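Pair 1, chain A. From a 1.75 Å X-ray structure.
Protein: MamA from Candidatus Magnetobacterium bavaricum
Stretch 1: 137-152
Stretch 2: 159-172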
# COMPACT_ATOMS: atom_id res chain seq x y z
N LYS A 137 -5.26 -7.82 -11.86
CA LYS A 137 -5.20 -6.64 -12.69
C LYS A 137 -4.20 -6.88 -13.84
O LYS A 137 -3.02 -6.45 -13.80
CB LYS A 137 -4.70 -5.44 -11.91
CG LYS A 137 -5.60 -5.11 -10.72
CD LYS A 137 -6.82 -4.34 -11.19
CE LYS A 137 -7.58 -3.70 -9.95
NZ LYS A 137 -8.43 -2.53 -10.42
N PRO A 138 -4.63 -7.62 -14.87
CA PRO A 138 -3.69 -7.90 -15.97
C PRO A 138 -3.23 -6.69 -16.75
O PRO A 138 -2.22 -6.76 -17.50
CB PRO A 138 -4.47 -8.91 -16.84
CG PRO A 138 -5.88 -8.72 -16.48
CD PRO A 138 -5.96 -8.19 -15.10
N GLY A 139 -3.89 -5.55 -16.62
CA GLY A 139 -3.44 -4.32 -17.25
C GLY A 139 -2.37 -3.49 -16.50
O GLY A 139 -1.94 -2.47 -16.97
N PHE A 140 -2.01 -3.94 -15.31
CA PHE A 140 -1.02 -3.22 -14.50
C PHE A 140 0.42 -3.48 -15.01
O PHE A 140 1.03 -4.49 -14.65
CB PHE A 140 -1.13 -3.62 -13.03
CG PHE A 140 -0.18 -2.82 -12.13
CD1 PHE A 140 0.02 -1.48 -12.31
CD2 PHE A 140 0.43 -3.45 -11.07
CE1 PHE A 140 0.86 -0.76 -11.47
CE2 PHE A 140 1.31 -2.71 -10.27
CZ PHE A 140 1.49 -1.43 -10.42
N ILE A 141 0.91 -2.54 -15.76
CA ILE A 141 2.18 -2.69 -16.52
C ILE A 141 3.38 -2.90 -15.58
O ILE A 141 4.24 -3.76 -15.85
CB ILE A 141 2.40 -1.47 -17.44
CG1 ILE A 141 1.33 -1.46 -18.60
CG2 ILE A 141 3.80 -1.51 -18.19
CD1 ILE A 141 1.05 -0.14 -19.02
N ARG A 142 3.45 -2.17 -14.50
CA ARG A 142 4.62 -2.26 -13.66
C ARG A 142 4.80 -3.63 -13.05
O ARG A 142 5.90 -4.01 -12.76
CB ARG A 142 4.64 -1.18 -12.57
CG ARG A 142 6.08 -0.93 -12.12
CD ARG A 142 6.16 0.20 -11.13
NE ARG A 142 7.50 0.59 -10.77
CZ ARG A 142 8.17 0.23 -9.69
NH1 ARG A 142 9.40 0.69 -9.46
NH2 ARG A 142 7.67 -0.64 -8.85
N ALA A 143 3.75 -4.41 -12.83
CA ALA A 143 3.90 -5.73 -12.30
C ALA A 143 4.71 -6.61 -13.22
O ALA A 143 5.52 -7.45 -12.76
CB ALA A 143 2.55 -6.34 -11.97
N TYR A 144 4.47 -6.48 -14.51
CA TYR A 144 5.36 -7.23 -15.50
C TYR A 144 6.79 -6.76 -15.43
O TYR A 144 7.72 -7.59 -15.39
CB TYR A 144 4.89 -7.01 -16.91
CG TYR A 144 3.47 -7.53 -17.10
CD1 TYR A 144 3.25 -8.80 -17.57
CD2 TYR A 144 2.38 -6.73 -16.83
CE1 TYR A 144 1.91 -9.27 -17.69
CE2 TYR A 144 1.07 -7.18 -17.02
CZ TYR A 144 0.85 -8.42 -17.42
OH TYR A 144 -0.46 -8.84 -17.61
N GLN A 145 7.03 -5.45 -15.27
CA GLN A 145 8.39 -4.95 -15.13
C GLN A 145 9.03 -5.53 -13.86
O GLN A 145 10.17 -5.94 -13.88
CB GLN A 145 8.40 -3.41 -15.10
CG GLN A 145 7.91 -2.74 -16.33
CD GLN A 145 7.78 -1.22 -16.09
OE1 GLN A 145 8.83 -0.57 -15.83
NE2 GLN A 145 6.56 -0.69 -15.97
N SER A 146 8.28 -5.49 -12.78
CA SER A 146 8.75 -5.98 -11.45
C SER A 146 9.09 -7.46 -11.50
O SER A 146 10.13 -7.90 -10.91
CB SER A 146 7.75 -5.67 -10.34
OG SER A 146 7.65 -4.28 -10.15
N ILE A 147 8.27 -8.26 -12.22
CA ILE A 147 8.62 -9.66 -12.48
C ILE A 147 9.95 -9.78 -13.19
O ILE A 147 10.82 -10.55 -12.78
CB ILE A 147 7.53 -10.48 -13.16
CG1 ILE A 147 6.31 -10.56 -12.22
CG2 ILE A 147 8.12 -11.88 -13.57
CD1 ILE A 147 5.06 -11.14 -12.96
N GLY A 148 10.13 -8.98 -14.20
CA GLY A 148 11.39 -8.95 -14.96
C GLY A 148 12.57 -8.69 -14.03
O GLY A 148 13.63 -9.36 -14.12
N LEU A 149 12.39 -7.72 -13.11
CA LEU A 149 13.52 -7.35 -12.23
C LEU A 149 13.84 -8.53 -11.29
O LEU A 149 15.01 -8.83 -10.98
CB LEU A 149 13.21 -6.13 -11.46
CG LEU A 149 14.28 -5.64 -10.42
CD1 LEU A 149 15.50 -5.17 -11.23
CD2 LEU A 149 13.77 -4.51 -9.56
N ALA A 150 12.81 -9.18 -10.79
CA ALA A 150 13.00 -10.37 -9.91
C ALA A 150 13.74 -11.47 -10.62
O ALA A 150 14.63 -12.10 -10.01
CB ALA A 150 11.67 -10.86 -9.31
N TYR A 151 13.41 -11.74 -11.87
CA TYR A 151 14.17 -12.72 -12.65
C TYR A 151 15.62 -12.31 -12.87
O TYR A 151 16.49 -13.16 -12.76
CB TYR A 151 13.49 -13.03 -14.01
CG TYR A 151 12.43 -14.03 -13.86
CD1 TYR A 151 12.72 -15.36 -13.52
CD2 TYR A 151 11.09 -13.71 -14.14
CE1 TYR A 151 11.69 -16.27 -13.37
CE2 TYR A 151 10.06 -14.63 -13.99
CZ TYR A 151 10.37 -15.92 -13.65
OH TYR A 151 9.37 -16.84 -13.44
N GLU A 152 15.89 -11.02 -13.14
CA GLU A 152 17.27 -10.55 -13.16
C GLU A 152 17.96 -10.81 -11.81
O GLU A 152 19.15 -11.18 -11.79
CB GLU A 152 17.32 -9.07 -13.60
CG GLU A 152 18.58 -8.34 -13.10
CD GLU A 152 19.84 -8.48 -13.98
OE1 GLU A 152 19.79 -9.36 -14.85
OE2 GLU A 152 20.86 -7.67 -13.72
N GLU A 159 14.47 -14.84 -18.99
CA GLU A 159 13.13 -14.73 -18.44
C GLU A 159 12.84 -13.26 -18.09
O GLU A 159 11.76 -12.79 -18.33
CB GLU A 159 12.89 -15.58 -17.19
CG GLU A 159 12.54 -17.02 -17.37
CD GLU A 159 11.37 -17.26 -18.33
OE1 GLU A 159 10.18 -17.08 -17.96
OE2 GLU A 159 11.70 -17.63 -19.46
N ALA A 160 13.87 -12.54 -17.57
CA ALA A 160 13.73 -11.13 -17.25
C ALA A 160 13.30 -10.38 -18.48
O ALA A 160 12.33 -9.67 -18.44
CB ALA A 160 15.04 -10.51 -16.63
N VAL A 161 14.01 -10.58 -19.59
CA VAL A 161 13.75 -9.80 -20.78
C VAL A 161 12.41 -10.21 -21.40
O VAL A 161 11.69 -9.34 -21.89
CB VAL A 161 14.91 -9.97 -21.81
CG1 VAL A 161 14.47 -9.47 -23.16
CG2 VAL A 161 16.17 -9.26 -21.30
N LYS A 162 11.98 -11.42 -21.19
CA LYS A 162 10.66 -11.86 -21.61
C LYS A 162 9.57 -11.00 -20.94
O LYS A 162 8.60 -10.51 -21.60
CB LYS A 162 10.39 -13.35 -21.24
CG LYS A 162 8.96 -13.77 -21.38
CD LYS A 162 8.81 -15.35 -21.29
CE LYS A 162 7.50 -15.77 -20.58
NZ LYS A 162 7.61 -17.17 -19.87
N TYR A 163 9.74 -10.70 -19.64
CA TYR A 163 8.72 -9.90 -18.91
C TYR A 163 8.83 -8.42 -19.17
O TYR A 163 7.79 -7.77 -19.26
CB TYR A 163 8.81 -10.20 -17.43
CG TYR A 163 7.97 -11.46 -17.13
CD1 TYR A 163 8.55 -12.70 -17.16
CD2 TYR A 163 6.64 -11.34 -16.76
CE1 TYR A 163 7.79 -13.84 -16.92
CE2 TYR A 163 5.87 -12.49 -16.50
CZ TYR A 163 6.48 -13.71 -16.58
OH TYR A 163 5.80 -14.92 -16.35
N PHE A 164 10.07 -7.91 -19.32
CA PHE A 164 10.23 -6.54 -19.79
C PHE A 164 9.54 -6.29 -21.13
O PHE A 164 8.85 -5.30 -21.35
CB PHE A 164 11.66 -6.12 -19.85
CG PHE A 164 12.35 -6.10 -18.46
CD1 PHE A 164 11.80 -5.41 -17.45
CD2 PHE A 164 13.56 -6.70 -18.29
CE1 PHE A 164 12.42 -5.33 -16.18
CE2 PHE A 164 14.18 -6.62 -17.04
CZ PHE A 164 13.58 -5.95 -16.01
N LYS A 165 9.68 -7.28 -22.04
CA LYS A 165 9.02 -7.22 -23.32
C LYS A 165 7.52 -7.35 -23.17
O LYS A 165 6.76 -6.66 -23.91
CB LYS A 165 9.57 -8.33 -24.18
CG LYS A 165 10.86 -7.97 -24.88
CD LYS A 165 11.37 -9.12 -25.74
CE LYS A 165 12.69 -8.80 -26.34
NZ LYS A 165 13.01 -9.47 -27.77
N LYS A 166 7.01 -8.14 -22.25
CA LYS A 166 5.57 -8.25 -22.02
C LYS A 166 5.02 -6.91 -21.61
O LYS A 166 3.93 -6.50 -22.07
CB LYS A 166 5.09 -9.26 -21.00
CG LYS A 166 5.26 -10.70 -21.36
CD LYS A 166 4.80 -11.59 -20.11
CE LYS A 166 5.10 -13.05 -20.21
NZ LYS A 166 3.98 -13.68 -20.96
N ALA A 167 5.74 -6.21 -20.73
CA ALA A 167 5.31 -4.89 -20.33
C ALA A 167 5.18 -3.96 -21.53
O ALA A 167 4.27 -3.19 -21.61
CB ALA A 167 6.34 -4.26 -19.28
N LEU A 168 6.14 -3.98 -22.42
CA LEU A 168 6.09 -3.12 -23.59
C LEU A 168 4.90 -3.52 -24.47
O LEU A 168 4.21 -2.69 -25.05
CB LEU A 168 7.34 -3.23 -24.38
CG LEU A 168 8.51 -2.39 -23.88
CD1 LEU A 168 9.89 -2.98 -24.39
CD2 LEU A 168 8.36 -0.93 -24.39
N GLU A 169 4.67 -4.85 -24.55
CA GLU A 169 3.64 -5.33 -25.52
C GLU A 169 2.29 -4.83 -25.10
O GLU A 169 1.38 -4.54 -25.95
CB GLU A 169 3.65 -6.86 -25.57
CG GLU A 169 2.54 -7.48 -26.57
CD GLU A 169 1.11 -7.51 -26.01
OE1 GLU A 169 0.91 -7.47 -24.79
OE2 GLU A 169 0.13 -7.56 -26.82
N LYS A 170 2.08 -4.60 -23.81
CA LYS A 170 0.76 -4.11 -23.30
C LYS A 170 0.32 -2.74 -23.86
O LYS A 170 -0.88 -2.41 -23.86
CB LYS A 170 0.71 -3.88 -21.78
CG LYS A 170 0.82 -5.14 -20.93
CD LYS A 170 -0.19 -6.13 -21.22
CE LYS A 170 -1.47 -5.91 -20.58
NZ LYS A 170 -1.99 -7.36 -20.47
N GLU A 171 1.27 -1.92 -24.24
CA GLU A 171 0.96 -0.64 -24.80
C GLU A 171 1.42 -0.43 -26.27
O GLU A 171 1.41 0.71 -26.74
CB GLU A 171 1.59 0.47 -23.90
CG GLU A 171 1.11 0.45 -22.44
CD GLU A 171 1.82 1.52 -21.61
OE1 GLU A 171 3.07 1.43 -21.38
OE2 GLU A 171 1.14 2.46 -21.17
N GLU A 172 1.83 -1.47 -26.94
CA GLU A 172 2.37 -1.37 -28.24
C GLU A 172 1.32 -0.85 -29.26
O GLU A 172 1.67 -0.02 -30.11
CB GLU A 172 3.13 -2.62 -28.71
CG GLU A 172 2.27 -3.72 -29.09
CD GLU A 172 3.02 -4.95 -29.58
OE1 GLU A 172 2.28 -5.77 -30.21
OE2 GLU A 172 4.28 -5.11 -29.36
O HOH W 1 6.76 -15.98 -13.82

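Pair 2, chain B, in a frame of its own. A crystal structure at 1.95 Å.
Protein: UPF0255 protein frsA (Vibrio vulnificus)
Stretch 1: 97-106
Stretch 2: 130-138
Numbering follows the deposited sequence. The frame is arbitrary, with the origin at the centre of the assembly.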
# COMPACT_ATOMS: atom_id res chain seq x y z
N ASN B 97 -11.82 -12.66 -16.22
CA ASN B 97 -11.53 -12.65 -14.78
C ASN B 97 -10.44 -11.62 -14.48
O ASN B 97 -9.48 -11.49 -15.23
CB ASN B 97 -11.12 -14.06 -14.30
CG ASN B 97 -10.56 -14.07 -12.87
OD1 ASN B 97 -9.36 -13.90 -12.66
ND2 ASN B 97 -11.42 -14.31 -11.89
N TRP B 98 -10.60 -10.89 -13.37
CA TRP B 98 -9.67 -9.82 -13.01
C TRP B 98 -8.24 -10.34 -12.86
O TRP B 98 -7.33 -9.86 -13.54
CB TRP B 98 -10.12 -9.15 -11.71
CG TRP B 98 -9.16 -8.11 -11.21
CD1 TRP B 98 -8.02 -8.32 -10.48
CD2 TRP B 98 -9.27 -6.70 -11.38
NE1 TRP B 98 -7.41 -7.12 -10.21
CE2 TRP B 98 -8.16 -6.11 -10.75
CE3 TRP B 98 -10.21 -5.87 -12.01
CZ2 TRP B 98 -7.96 -4.74 -10.73
CZ3 TRP B 98 -10.01 -4.51 -12.00
CH2 TRP B 98 -8.89 -3.95 -11.35
N ALA B 99 -8.04 -11.35 -12.01
CA ALA B 99 -6.71 -11.94 -11.86
C ALA B 99 -6.16 -12.48 -13.17
O ALA B 99 -4.99 -12.28 -13.47
CB ALA B 99 -6.73 -13.05 -10.82
N TYR B 100 -7.00 -13.15 -13.94
CA TYR B 100 -6.56 -13.74 -15.21
C TYR B 100 -6.05 -12.67 -16.18
O TYR B 100 -4.98 -12.81 -16.77
CB TYR B 100 -7.71 -14.50 -15.87
CG TYR B 100 -7.35 -15.13 -17.20
CD1 TYR B 100 -7.54 -14.45 -18.39
CD2 TYR B 100 -6.81 -16.41 -17.25
CE1 TYR B 100 -7.21 -15.02 -19.61
CE2 TYR B 100 -6.48 -16.99 -18.47
CZ TYR B 100 -6.68 -16.29 -19.64
OH TYR B 100 -6.34 -16.86 -20.85
N GLU B 101 -6.83 -11.61 -16.35
CA GLU B 101 -6.49 -10.61 -17.34
C GLU B 101 -5.26 -9.81 -16.92
O GLU B 101 -4.44 -9.46 -17.77
CB GLU B 101 -7.67 -9.70 -17.67
CG GLU B 101 -8.89 -10.42 -18.34
CD GLU B 101 -8.61 -10.98 -19.73
OE1 GLU B 101 -7.53 -10.73 -20.30
OE2 GLU B 101 -9.49 -11.69 -20.26
N TRP B 102 -5.12 -9.54 -15.62
CA TRP B 102 -3.96 -8.76 -15.17
C TRP B 102 -2.70 -9.61 -15.21
O TRP B 102 -1.63 -9.12 -15.52
CB TRP B 102 -4.18 -8.15 -13.78
CG TRP B 102 -4.98 -6.88 -13.81
CD1 TRP B 102 -6.32 -6.73 -13.54
CD2 TRP B 102 -4.50 -5.58 -14.18
NE1 TRP B 102 -6.69 -5.41 -13.70
CE2 TRP B 102 -5.59 -4.69 -14.10
CE3 TRP B 102 -3.25 -5.09 -14.58
CZ2 TRP B 102 -5.47 -3.32 -14.40
CZ3 TRP B 102 -3.13 -3.72 -14.87
CH2 TRP B 102 -4.24 -2.86 -14.77
N THR B 103 -2.85 -10.89 -14.91
CA THR B 103 -1.70 -11.80 -14.96
C THR B 103 -1.21 -11.96 -16.40
O THR B 103 -0.00 -12.06 -16.65
CB THR B 103 -2.04 -13.16 -14.31
OG1 THR B 103 -2.28 -12.95 -12.91
CG2 THR B 103 -0.91 -14.15 -14.46
N ARG B 104 -2.15 -11.96 -17.35
CA ARG B 104 -1.80 -11.98 -18.77
C ARG B 104 -0.86 -10.85 -19.14
O ARG B 104 0.08 -11.05 -19.89
CB ARG B 104 -3.04 -11.83 -19.64
CG ARG B 104 -3.78 -13.09 -19.88
CD ARG B 104 -4.93 -12.80 -20.84
NE ARG B 104 -4.66 -13.30 -22.18
CZ ARG B 104 -5.56 -13.31 -23.16
NH1 ARG B 104 -6.77 -12.82 -22.94
NH2 ARG B 104 -5.24 -13.80 -24.36
N LEU B 105 -1.17 -9.64 -18.68
CA LEU B 105 -0.33 -8.48 -18.93
C LEU B 105 1.03 -8.66 -18.25
O LEU B 105 2.07 -8.39 -18.85
CB LEU B 105 -1.00 -7.16 -18.50
CG LEU B 105 -0.23 -5.89 -18.86
CD1 LEU B 105 0.03 -5.74 -20.38
CD2 LEU B 105 -0.89 -4.62 -18.31
N GLY B 106 1.02 -9.13 -17.00
CA GLY B 106 2.28 -9.48 -16.35
C GLY B 106 3.15 -10.43 -17.17
O GLY B 106 4.36 -10.23 -17.32
N LEU B 130 4.33 -5.40 -10.93
CA LEU B 130 3.22 -4.50 -10.63
C LEU B 130 1.92 -5.05 -11.18
O LEU B 130 0.87 -4.98 -10.52
CB LEU B 130 3.49 -3.12 -11.23
CG LEU B 130 2.45 -2.08 -10.85
CD1 LEU B 130 2.36 -1.96 -9.34
CD2 LEU B 130 2.84 -0.76 -11.48
N CYS B 131 1.98 -5.61 -12.40
CA CYS B 131 0.78 -6.18 -13.00
C CYS B 131 0.26 -7.35 -12.17
O CYS B 131 -0.94 -7.48 -11.97
CB CYS B 131 1.02 -6.61 -14.44
SG CYS B 131 1.29 -5.22 -15.52
N TYR B 132 1.18 -8.19 -11.69
CA TYR B 132 0.84 -9.31 -10.83
C TYR B 132 0.24 -8.86 -9.49
O TYR B 132 -0.67 -9.51 -8.97
CB TYR B 132 2.08 -10.17 -10.55
CG TYR B 132 2.62 -10.90 -11.75
CD1 TYR B 132 1.75 -11.48 -12.69
CD2 TYR B 132 3.98 -11.01 -11.96
CE1 TYR B 132 2.24 -12.15 -13.79
CE2 TYR B 132 4.48 -11.68 -13.08
CZ TYR B 132 3.60 -12.25 -13.98
OH TYR B 132 4.07 -12.92 -15.09
N SER B 133 0.79 -7.80 -8.91
CA SER B 133 0.26 -7.21 -7.68
C SER B 133 -1.17 -6.72 -7.87
O SER B 133 -2.07 -7.03 -7.08
CB SER B 133 1.16 -6.06 -7.18
OG SER B 133 0.58 -5.42 -6.05
N ILE B 134 -1.39 -5.96 -8.93
CA ILE B 134 -2.75 -5.53 -9.29
C ILE B 134 -3.69 -6.73 -9.54
O ILE B 134 -4.86 -6.70 -9.13
CB ILE B 134 -2.71 -4.62 -10.53
CG1 ILE B 134 -1.99 -3.31 -10.17
CG2 ILE B 134 -4.12 -4.37 -11.05
CD1 ILE B 134 -1.49 -2.52 -11.36
N ALA B 135 -3.19 -7.77 -10.20
CA ALA B 135 -3.95 -9.01 -10.38
C ALA B 135 -4.50 -9.54 -9.05
O ALA B 135 -5.62 -10.05 -8.98
CB ALA B 135 -3.10 -10.08 -11.08
N GLY B 136 -3.71 -9.42 -7.98
CA GLY B 136 -4.12 -9.94 -6.69
C GLY B 136 -4.91 -8.93 -5.86
O GLY B 136 -5.59 -9.29 -4.89
N TYR B 137 -4.79 -7.66 -6.22
CA TYR B 137 -5.49 -6.60 -5.49
C TYR B 137 -6.97 -6.95 -5.40
O TYR B 137 -7.57 -7.37 -6.42
CB TYR B 137 -5.30 -5.28 -6.23
CG TYR B 137 -6.21 -4.13 -5.84
CD1 TYR B 137 -5.87 -3.27 -4.79
CD2 TYR B 137 -7.37 -3.86 -6.55
CE1 TYR B 137 -6.70 -2.20 -4.45
CE2 TYR B 137 -8.20 -2.80 -6.22
CZ TYR B 137 -7.86 -1.96 -5.17
OH TYR B 137 -8.69 -0.89 -4.85
N PRO B 138 -7.57 -6.77 -4.21
CA PRO B 138 -6.99 -6.17 -3.00
C PRO B 138 -6.39 -7.16 -1.98
O PRO B 138 -6.33 -6.85 -0.78
CB PRO B 138 -8.20 -5.49 -2.36
CG PRO B 138 -9.30 -6.49 -2.62
CD PRO B 138 -9.02 -7.00 -4.04

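Both pairs are two antiparallel helices packed closely side by side. In pair 1 the axes approach to 7.4 Å, with 169° between their N-to-C directions. In pair 2 the values are 7.8 Å and 176°. Fourteen central residues superpose with an RMSD of 0.6 Å.

The clearest match is a glycine facing an aromatic ring. A:Gly148 falls on B:Gly106, and A:Phe164 on B:Tyr132. In pair 1 A:Gly148 CA lies over the ring face, 4.0 Å from the centroid of the A:Phe164 ring. In pair 2 B:Gly106 CA is off-centre, 4.2 Å from the centroid of the B:Tyr132 ring. A CB on either glycine would point toward the other helix and clash: it would lie 2.8 Å from A:Phe164 CE1 or 2.4 Å from B:Tyr132 CE1. The absence of a side chain leaves space for the ring.

A second match is a small residue beside a large aromatic one. A:Ala167 corresponds to B:Ala135, and A:Tyr144 to B:Trp102. A:Tyr144 CB is 3.9 Å from A:Ala167 CB; B:Trp102 CB is 3.5 Å from B:Ala135 CB. The methyl groups allow close approach in both.

The next position differs in chemistry. A:Lys166 matches B:Ile134. The lysine packs its aliphatic base on the tyrosine, with A:Lys166 CB 3.9 Å from A:Tyr144 CD1, and its end leads away. The isoleucine keeps its methyl over the ring: B:Ile134 CG2 is 3.5 Å from the centroid of the six-membered ring of B:Trp102.

A:Tyr163 and B:Cys131 share a position that points toward the other helix, but differ greatly in size. The tyrosine sits as a knob among A:Tyr144, A:Ile147, A:Gly148 and A:Tyr151. A:Ile147 CG2 lies over its face, 3.5 Å from the centroid of the A:Tyr163 ring. The cysteine fills less space. B:Cys131 SG touches B:Leu105 CD2 at 3.6 Å, and B:Leu105 is the counterpart of A:Ile147.

A:Gln145 and B:Thr103 also coincide. Each reaches the matched alanine: A:Gln145 CG is 3.7 Å from A:Ala167 CB, and B:Thr103 OG1 is 3.5 Å from B:Ala135 CB. B:Thr103 OG1 also donates to B:Ala99 O at 2.8 Å, within its own helix.

Each pair has one direct hydrogen bond between its stretches, and its donor residue has no counterpart in the other pair. A:Lys170 NZ donates to A:Pro138 O at 3.0 Å. In pair 2 a tryptophan reaches across instead: B:Trp98 NE1 donates to the backbone oxygen B:Ile134 O at 2.8 Å, at the position matched by A:Lys166.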